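Local atomic coordinates of putative neuraminyllactose-binding hemagglutinin homolog (Helicobacter pylori, PDB entry 3BGH), a protein that is a putative outer-membrane lipoprotein adhesin, HpaA, that probably binds sialylated sugars such as neuraminyllactose. Residues S36-L41 and K93-L98; P44-N49 and G104-L109. One frame throughout, in Å; residues are numbered along the deposited sequence.

Contact 1. Residues S36-L41 and K93-L98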
ATOM      1  N   SER A  36     -21.081 -30.101  -4.520  1.00 76.09           N
ATOM      2  CA  SER A  36     -20.553 -30.767  -5.710  1.00 76.00           C
ATOM      3  C   SER A  36     -19.587 -29.943  -6.577  1.00 75.19           C
ATOM      4  O   SER A  36     -18.935 -30.484  -7.474  1.00 74.66           O
ATOM      5  CB  SER A  36     -21.690 -31.380  -6.567  1.00 76.68           C
ATOM      6  OG  SER A  36     -22.680 -32.029  -5.761  1.00 77.03           O
ATOM      7  N   HIS A  37     -19.488 -28.643  -6.314  1.00 74.38           N
ATOM      8  CA  HIS A  37     -18.534 -27.794  -7.035  1.00 73.37           C
ATOM      9  C   HIS A  37     -17.115 -27.903  -6.458  1.00 72.67           C
ATOM     10  O   HIS A  37     -16.948 -27.966  -5.232  1.00 73.10           O
ATOM     11  CB  HIS A  37     -19.017 -26.362  -6.996  1.00 73.35           C
ATOM     12  CG  HIS A  37     -20.425 -26.194  -7.472  1.00 73.64           C
ATOM     13  ND1 HIS A  37     -21.473 -25.935  -6.615  1.00 74.17           N
ATOM     14  CD2 HIS A  37     -20.958 -26.245  -8.716  1.00 71.84           C
ATOM     15  CE1 HIS A  37     -22.589 -25.816  -7.314  1.00 73.61           C
ATOM     16  NE2 HIS A  37     -22.303 -26.003  -8.590  1.00 71.56           N
ATOM     17  N   LEU A  38     -16.105 -27.965  -7.333  1.00 71.50           N
ATOM     18  CA  LEU A  38     -14.677 -27.951  -6.920  1.00 70.59           C
ATOM     19  C   LEU A  38     -14.010 -26.571  -7.181  1.00 69.89           C
ATOM     20  O   LEU A  38     -14.072 -26.067  -8.311  1.00 70.04           O
ATOM     21  CB  LEU A  38     -13.882 -29.041  -7.660  1.00 70.00           C
ATOM     22  CG  LEU A  38     -12.345 -28.925  -7.649  1.00 70.13           C
ATOM     23  CD1 LEU A  38     -11.735 -29.225  -6.289  1.00 70.84           C
ATOM     24  CD2 LEU A  38     -11.684 -29.808  -8.700  1.00 70.49           C
ATOM     25  N   VAL A  39     -13.368 -25.980  -6.165  1.00 68.75           N
ATOM     26  CA  VAL A  39     -12.574 -24.740  -6.373  1.00 67.33           C
ATOM     27  C   VAL A  39     -11.079 -24.952  -6.143  1.00 66.51           C
ATOM     28  O   VAL A  39     -10.678 -25.587  -5.173  1.00 67.04           O
ATOM     29  CB  VAL A  39     -13.063 -23.525  -5.520  1.00 67.12           C
ATOM     30  CG1 VAL A  39     -14.575 -23.468  -5.439  1.00 65.77           C
ATOM     31  CG2 VAL A  39     -12.480 -23.555  -4.151  1.00 66.68           C
ATOM     32  N   VAL A  40     -10.264 -24.424  -7.037  1.00 65.30           N
ATOM     33  CA  VAL A  40      -8.823 -24.459  -6.871  1.00 64.11           C
ATOM     34  C   VAL A  40      -8.363 -23.239  -6.062  1.00 63.60           C
ATOM     35  O   VAL A  40      -8.691 -22.103  -6.392  1.00 62.79           O
ATOM     36  CB  VAL A  40      -8.122 -24.465  -8.229  1.00 64.03           C
ATOM     37  CG1 VAL A  40      -6.623 -24.448  -8.056  1.00 64.36           C
ATOM     38  CG2 VAL A  40      -8.509 -25.668  -8.998  1.00 64.54           C
ATOM     39  N   LEU A  41      -7.607 -23.486  -4.995  1.00 62.86           N
ATOM     40  CA  LEU A  41      -7.092 -22.414  -4.161  1.00 62.10           C
ATOM     41  C   LEU A  41      -5.589 -22.370  -4.283  1.00 61.61           C
ATOM     42  O   LEU A  41      -4.931 -23.362  -4.015  1.00 61.83           O
ATOM     43  CB  LEU A  41      -7.491 -22.657  -2.717  1.00 62.69           C
ATOM     44  CG  LEU A  41      -7.576 -21.414  -1.848  1.00 62.50           C
ATOM     45  CD1 LEU A  41      -8.796 -20.639  -2.286  1.00 62.90           C
ATOM     46  CD2 LEU A  41      -7.665 -21.789  -0.382  1.00 60.01           C
ATOM     47  N   LYS A  93      -8.033 -28.734 -13.979  1.00 80.79           N
ATOM     48  CA  LYS A  93      -8.535 -27.652 -14.834  1.00 80.78           C
ATOM     49  C   LYS A  93      -9.895 -28.005 -15.468  1.00 80.88           C
ATOM     50  O   LYS A  93     -10.812 -27.180 -15.486  1.00 80.47           O
ATOM     51  CB  LYS A  93      -7.553 -27.280 -15.955  1.00 80.49           C
ATOM     52  CG  LYS A  93      -6.174 -26.737 -15.560  1.00 80.59           C
ATOM     53  CD  LYS A  93      -5.571 -25.957 -16.753  1.00 80.94           C
ATOM     54  CE  LYS A  93      -4.092 -26.230 -16.993  1.00 83.05           C
ATOM     55  NZ  LYS A  93      -3.201 -25.802 -15.866  1.00 83.57           N
ATOM     56  N   GLU A  94     -10.021 -29.232 -15.980  1.00 81.09           N
ATOM     57  CA  GLU A  94     -11.243 -29.656 -16.689  1.00 81.62           C
ATOM     58  C   GLU A  94     -12.476 -29.720 -15.787  1.00 80.73           C
ATOM     59  O   GLU A  94     -13.610 -29.519 -16.251  1.00 80.36           O
ATOM     60  CB  GLU A  94     -11.046 -31.002 -17.416  1.00 82.34           C
ATOM     61  CG  GLU A  94     -10.141 -30.924 -18.674  1.00 85.60           C
ATOM     62  CD  GLU A  94     -10.885 -30.553 -19.979  1.00 89.39           C
ATOM     63  OE1 GLU A  94     -12.153 -30.610 -20.026  1.00 90.60           O
ATOM     64  OE2 GLU A  94     -10.177 -30.210 -20.967  1.00 90.05           O
ATOM     65  N   LYS A  95     -12.250 -29.979 -14.504  1.00 79.69           N
ATOM     66  CA  LYS A  95     -13.345 -30.224 -13.563  1.00 79.47           C
ATOM     67  C   LYS A  95     -13.728 -29.029 -12.654  1.00 77.91           C
ATOM     68  O   LYS A  95     -14.881 -28.915 -12.230  1.00 78.17           O
ATOM     69  CB  LYS A  95     -13.031 -31.484 -12.731  1.00 79.52           C
ATOM     70  CG  LYS A  95     -14.266 -32.272 -12.299  1.00 80.72           C
ATOM     71  CD  LYS A  95     -13.899 -33.694 -11.830  1.00 81.65           C
ATOM     72  CE  LYS A  95     -13.137 -33.703 -10.495  1.00 83.85           C
ATOM     73  NZ  LYS A  95     -13.968 -33.093  -9.412  1.00 85.27           N
ATOM     74  N   ALA A  96     -12.772 -28.143 -12.363  1.00 76.20           N
ATOM     75  CA  ALA A  96     -12.954 -27.077 -11.363  1.00 74.11           C
ATOM     76  C   ALA A  96     -13.981 -26.047 -11.803  1.00 72.55           C
ATOM     77  O   ALA A  96     -14.121 -25.785 -12.991  1.00 72.93           O
ATOM     78  CB  ALA A  96     -11.635 -26.404 -11.081  1.00 74.19           C
ATOM     79  N   LEU A  97     -14.717 -25.489 -10.851  1.00 70.32           N
ATOM     80  CA  LEU A  97     -15.572 -24.351 -11.131  1.00 68.60           C
ATOM     81  C   LEU A  97     -14.747 -23.070 -11.304  1.00 68.31           C
ATOM     82  O   LEU A  97     -14.995 -22.287 -12.202  1.00 67.96           O
ATOM     83  CB  LEU A  97     -16.568 -24.137  -9.995  1.00 68.67           C
ATOM     84  CG  LEU A  97     -17.395 -22.849 -10.129  1.00 68.39           C
ATOM     85  CD1 LEU A  97     -18.384 -22.986 -11.281  1.00 66.44           C
ATOM     86  CD2 LEU A  97     -18.086 -22.443  -8.814  1.00 67.16           C
ATOM     87  N   LEU A  98     -13.735 -22.905 -10.458  1.00 67.51           N
ATOM     88  CA  LEU A  98     -13.163 -21.617 -10.162  1.00 66.98           C
ATOM     89  C   LEU A  98     -11.744 -21.849  -9.681  1.00 66.14           C
ATOM     90  O   LEU A  98     -11.454 -22.874  -9.055  1.00 65.73           O
ATOM     91  CB  LEU A  98     -14.010 -21.005  -9.042  1.00 66.41           C
ATOM     92  CG  LEU A  98     -13.817 -19.647  -8.404  1.00 67.76           C
ATOM     93  CD1 LEU A  98     -13.345 -18.602  -9.392  1.00 71.00           C
ATOM     94  CD2 LEU A  98     -15.146 -19.212  -7.812  1.00 67.83           C
TER
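L38 and V40 point their side chains to one side of strand 38-48, and A96 sits against both. The CG of L38 is anti to its backbone N (chi1 164°). This lays CD2 alongside A96, 4.2 Å from the A96 CB. V40 comes in with the branch beside its own backbone N, and its CG2 lies 3.8 Å from the A96 CB. The K95 chain is bent at its last two torsions and crosses the L38 side chain at about a right angle. Its NZ ends 4.1 Å from L38 CD2. L97 CG is anti to its backbone N, and L97 CB lies 3.6 Å from L38 O. V39 faces the other way, with L98. V39 CG1 is 4.4 Å from L98 CB, and Y217 and M214 of helix 211-223 touch L98. Two backbone bonds fix this arrangement. L97 N reaches L38 O at 2.7 Å, nearly along the C=O axis. V40 N gives a straight bond (166°) to L98 O, 2.8 Å away and in the carbonyl plane. Here the chain leaves helix 90-95 and enters strand 98-114, the start of its parallel pairing with strand 38-48 in a mixed five-stranded sheet with helices packed against it.

Contact 2. Residues P44-N49 and G104-L109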
ATOM      1  N   PRO A  44      -1.623 -17.757  -1.282  1.00 59.59           N
ATOM      2  CA  PRO A  44      -1.668 -16.306  -1.439  1.00 59.26           C
ATOM      3  C   PRO A  44      -0.259 -15.735  -1.480  1.00 58.26           C
ATOM      4  O   PRO A  44       0.606 -16.182  -0.726  1.00 58.90           O
ATOM      5  CB  PRO A  44      -2.372 -15.826  -0.159  1.00 59.10           C
ATOM      6  CG  PRO A  44      -3.096 -16.978   0.353  1.00 59.52           C
ATOM      7  CD  PRO A  44      -2.171 -18.146   0.024  1.00 60.23           C
ATOM      8  N   LYS A  45      -0.035 -14.796  -2.385  1.00 56.91           N
ATOM      9  CA  LYS A  45       1.216 -14.044  -2.484  1.00 56.37           C
ATOM     10  C   LYS A  45       1.048 -12.648  -1.878  1.00 54.59           C
ATOM     11  O   LYS A  45       0.462 -11.778  -2.524  1.00 54.66           O
ATOM     12  CB  LYS A  45       1.594 -13.897  -3.956  1.00 57.01           C
ATOM     13  CG  LYS A  45       2.602 -14.894  -4.441  1.00 60.69           C
ATOM     14  CD  LYS A  45       1.988 -16.251  -4.770  1.00 65.94           C
ATOM     15  CE  LYS A  45       3.093 -17.300  -5.097  1.00 68.20           C
ATOM     16  NZ  LYS A  45       2.611 -18.688  -4.792  1.00 69.53           N
ATOM     17  N   ILE A  46       1.509 -12.450  -0.641  1.00 52.31           N
ATOM     18  CA  ILE A  46       1.402 -11.162   0.044  1.00 50.77           C
ATOM     19  C   ILE A  46       2.793 -10.624   0.379  1.00 50.72           C
ATOM     20  O   ILE A  46       3.450 -11.124   1.275  1.00 50.55           O
ATOM     21  CB  ILE A  46       0.588 -11.239   1.382  1.00 50.72           C
ATOM     22  CG1 ILE A  46      -0.677 -12.126   1.288  1.00 50.47           C
ATOM     23  CG2 ILE A  46       0.267  -9.848   1.923  1.00 48.72           C
ATOM     24  CD1 ILE A  46      -1.786 -11.628   0.393  1.00 48.43           C
ATOM     25  N   GLU A  47       3.235  -9.612  -0.351  1.00 50.69           N
ATOM     26  CA  GLU A  47       4.499  -8.931  -0.095  1.00 51.18           C
ATOM     27  C   GLU A  47       4.415  -8.076   1.175  1.00 50.72           C
ATOM     28  O   GLU A  47       3.329  -7.732   1.621  1.00 50.31           O
ATOM     29  CB  GLU A  47       4.853  -8.048  -1.288  1.00 51.85           C
ATOM     30  CG  GLU A  47       5.023  -8.811  -2.590  1.00 53.63           C
ATOM     31  CD  GLU A  47       5.596  -7.946  -3.692  1.00 60.74           C
ATOM     32  OE1 GLU A  47       6.705  -7.376  -3.473  1.00 62.20           O
ATOM     33  OE2 GLU A  47       4.946  -7.828  -4.775  1.00 63.88           O
ATOM     34  N   ILE A  48       5.557  -7.749   1.768  1.00 50.10           N
ATOM     35  CA  ILE A  48       5.587  -7.022   3.041  1.00 49.77           C
ATOM     36  C   ILE A  48       6.699  -6.013   2.901  1.00 50.21           C
ATOM     37  O   ILE A  48       7.521  -6.171   2.014  1.00 49.85           O
ATOM     38  CB  ILE A  48       5.876  -7.926   4.252  1.00 49.61           C
ATOM     39  CG1 ILE A  48       7.052  -8.876   3.955  1.00 49.79           C
ATOM     40  CG2 ILE A  48       4.634  -8.723   4.671  1.00 49.69           C
ATOM     41  CD1 ILE A  48       7.764  -9.278   5.151  1.00 44.98           C
ATOM     42  N   ASN A  49       6.712  -4.964   3.724  1.00 50.86           N
ATOM     43  CA  ASN A  49       7.838  -4.030   3.715  1.00 51.26           C
ATOM     44  C   ASN A  49       8.859  -4.390   4.815  1.00 52.42           C
ATOM     45  O   ASN A  49       8.645  -5.332   5.573  1.00 52.10           O
ATOM     46  CB  ASN A  49       7.351  -2.578   3.839  1.00 50.77           C
ATOM     47  CG  ASN A  49       6.928  -2.216   5.251  1.00 47.92           C
ATOM     48  OD1 ASN A  49       6.235  -2.969   5.910  1.00 46.33           O
ATOM     49  ND2 ASN A  49       7.323  -1.048   5.703  1.00 42.23           N
ATOM     50  N   GLY A 104      -1.158  -9.292  -3.309  1.00 53.82           N
ATOM     51  CA  GLY A 104      -1.150  -7.987  -2.667  1.00 51.27           C
ATOM     52  C   GLY A 104       0.053  -7.684  -1.797  1.00 49.85           C
ATOM     53  O   GLY A 104       1.135  -8.250  -1.981  1.00 48.61           O
ATOM     54  N   ASN A 105      -0.133  -6.758  -0.863  1.00 48.93           N
ATOM     55  CA  ASN A 105       0.941  -6.351   0.023  1.00 48.21           C
ATOM     56  C   ASN A 105       0.403  -5.649   1.198  1.00 47.74           C
ATOM     57  O   ASN A 105      -0.702  -5.074   1.161  1.00 48.12           O
ATOM     58  CB  ASN A 105       1.949  -5.396  -0.690  1.00 49.09           C
ATOM     59  CG  ASN A 105       1.436  -3.979  -0.768  1.00 48.62           C
ATOM     60  OD1 ASN A 105       0.611  -3.654  -1.638  1.00 48.72           O
ATOM     61  ND2 ASN A 105       1.879  -3.133   0.160  1.00 43.18           N
ATOM     62  N   VAL A 106       1.196  -5.683   2.254  1.00 47.83           N
ATOM     63  CA  VAL A 106       0.917  -4.911   3.446  1.00 48.88           C
ATOM     64  C   VAL A 106       2.224  -4.315   3.931  1.00 49.34           C
ATOM     65  O   VAL A 106       3.258  -4.977   3.937  1.00 50.37           O
ATOM     66  CB  VAL A 106       0.143  -5.712   4.542  1.00 48.78           C
ATOM     67  CG1 VAL A 106       0.925  -6.891   5.017  1.00 49.97           C
ATOM     68  CG2 VAL A 106      -0.183  -4.811   5.736  1.00 49.71           C
ATOM     69  N   ALA A 107       2.191  -3.037   4.279  1.00 49.89           N
ATOM     70  CA  ALA A 107       3.370  -2.346   4.739  1.00 49.67           C
ATOM     71  C   ALA A 107       3.011  -1.598   5.993  1.00 50.54           C
ATOM     72  O   ALA A 107       1.877  -1.163   6.162  1.00 50.17           O
ATOM     73  CB  ALA A 107       3.869  -1.408   3.675  1.00 49.08           C
ATOM     74  N   ILE A 108       3.975  -1.484   6.892  1.00 51.87           N
ATOM     75  CA  ILE A 108       3.786  -0.706   8.095  1.00 53.09           C
ATOM     76  C   ILE A 108       4.745   0.519   8.098  1.00 54.19           C
ATOM     77  O   ILE A 108       5.951   0.415   7.851  1.00 53.88           O
ATOM     78  CB  ILE A 108       3.845  -1.614   9.342  1.00 53.27           C
ATOM     79  CG1 ILE A 108       2.569  -2.453   9.348  1.00 53.63           C
ATOM     80  CG2 ILE A 108       3.933  -0.797  10.637  1.00 51.22           C
ATOM     81  CD1 ILE A 108       2.558  -3.614  10.225  1.00 53.45           C
ATOM     82  N   LEU A 109       4.150   1.691   8.280  1.00 55.25           N
ATOM     83  CA  LEU A 109       4.886   2.936   8.439  1.00 55.33           C
ATOM     84  C   LEU A 109       4.986   3.241   9.917  1.00 55.20           C
ATOM     85  O   LEU A 109       4.047   3.049  10.676  1.00 53.78           O
ATOM     86  CB  LEU A 109       4.166   4.063   7.733  1.00 56.12           C
ATOM     87  CG  LEU A 109       4.286   4.138   6.211  1.00 58.62           C
ATOM     88  CD1 LEU A 109       3.636   2.957   5.492  1.00 61.27           C
ATOM     89  CD2 LEU A 109       3.647   5.413   5.781  1.00 58.09           C
TER
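Backbone bonds between strands 38-48 and 98-114 alternate in direction from K45 to V106. G104 N donates to K45 O, nearly along the C=O axis but bent at the hydrogen (137°). E47 N returns a bond to G104 O at 3.0 Å, from above the carbonyl plane. V106 N then meets E47 O in that carbonyl's plane, also at 3.0 Å. A fourth bond, from N49 N to V106 O, is weak at 3.5 Å. This is the ladder of two neighbouring parallel strands, inside the mixed sheet of the NLBH family protein. Beyond it the N49 side chain takes over. Its CG lies between the backbone N and the carbonyl carbon (chi1 76°), so the amide runs along the backbone of I108. OD1 accepts from I108 N at 2.9 Å, with the donor well above the plane of the amide carbonyl. ND2 donates to I108 O at 2.9 Å. The amide thus bonds both backbone polar groups of one residue. The N49 CG also packs 3.5 Å from the A107 CB. The N and O of I46 bond not to segment 104-109 but to the side chains of E61 and Q57 of helix 54-73, and K45 NZ forms a salt bridge with D84 of its own chain. Across the dimer, E47 OE1 takes the backbone N of K50 of the second subunit, N49 ND2 also bonds E47 OE2 of the second subunit, and N105 OD1 bonds S129 OG of the second subunit. On the I46, I48 and V106 face, V106 CG1 lies 4.2 Å from I48 CG2.

Contacts 1 and 2 both use strand 38-48, which they meet at opposite sides of the chain's centre, their own centres about 28 Å apart. In contact 1 its partner is the passage from helix 90-95 into strand 98-114. In contact 2 the partner is strand 98-114 itself. Contact 1 is only partly buried, and no other chain of the assembly touches it. Its side-chain contacts are mostly apolar, backed by two backbone bonds. Contact 2 is buried and nearer the chain centre. It has a longer backbone ladder, a side-chain amide bonded to backbone, and polar ends that pair with the second subunit.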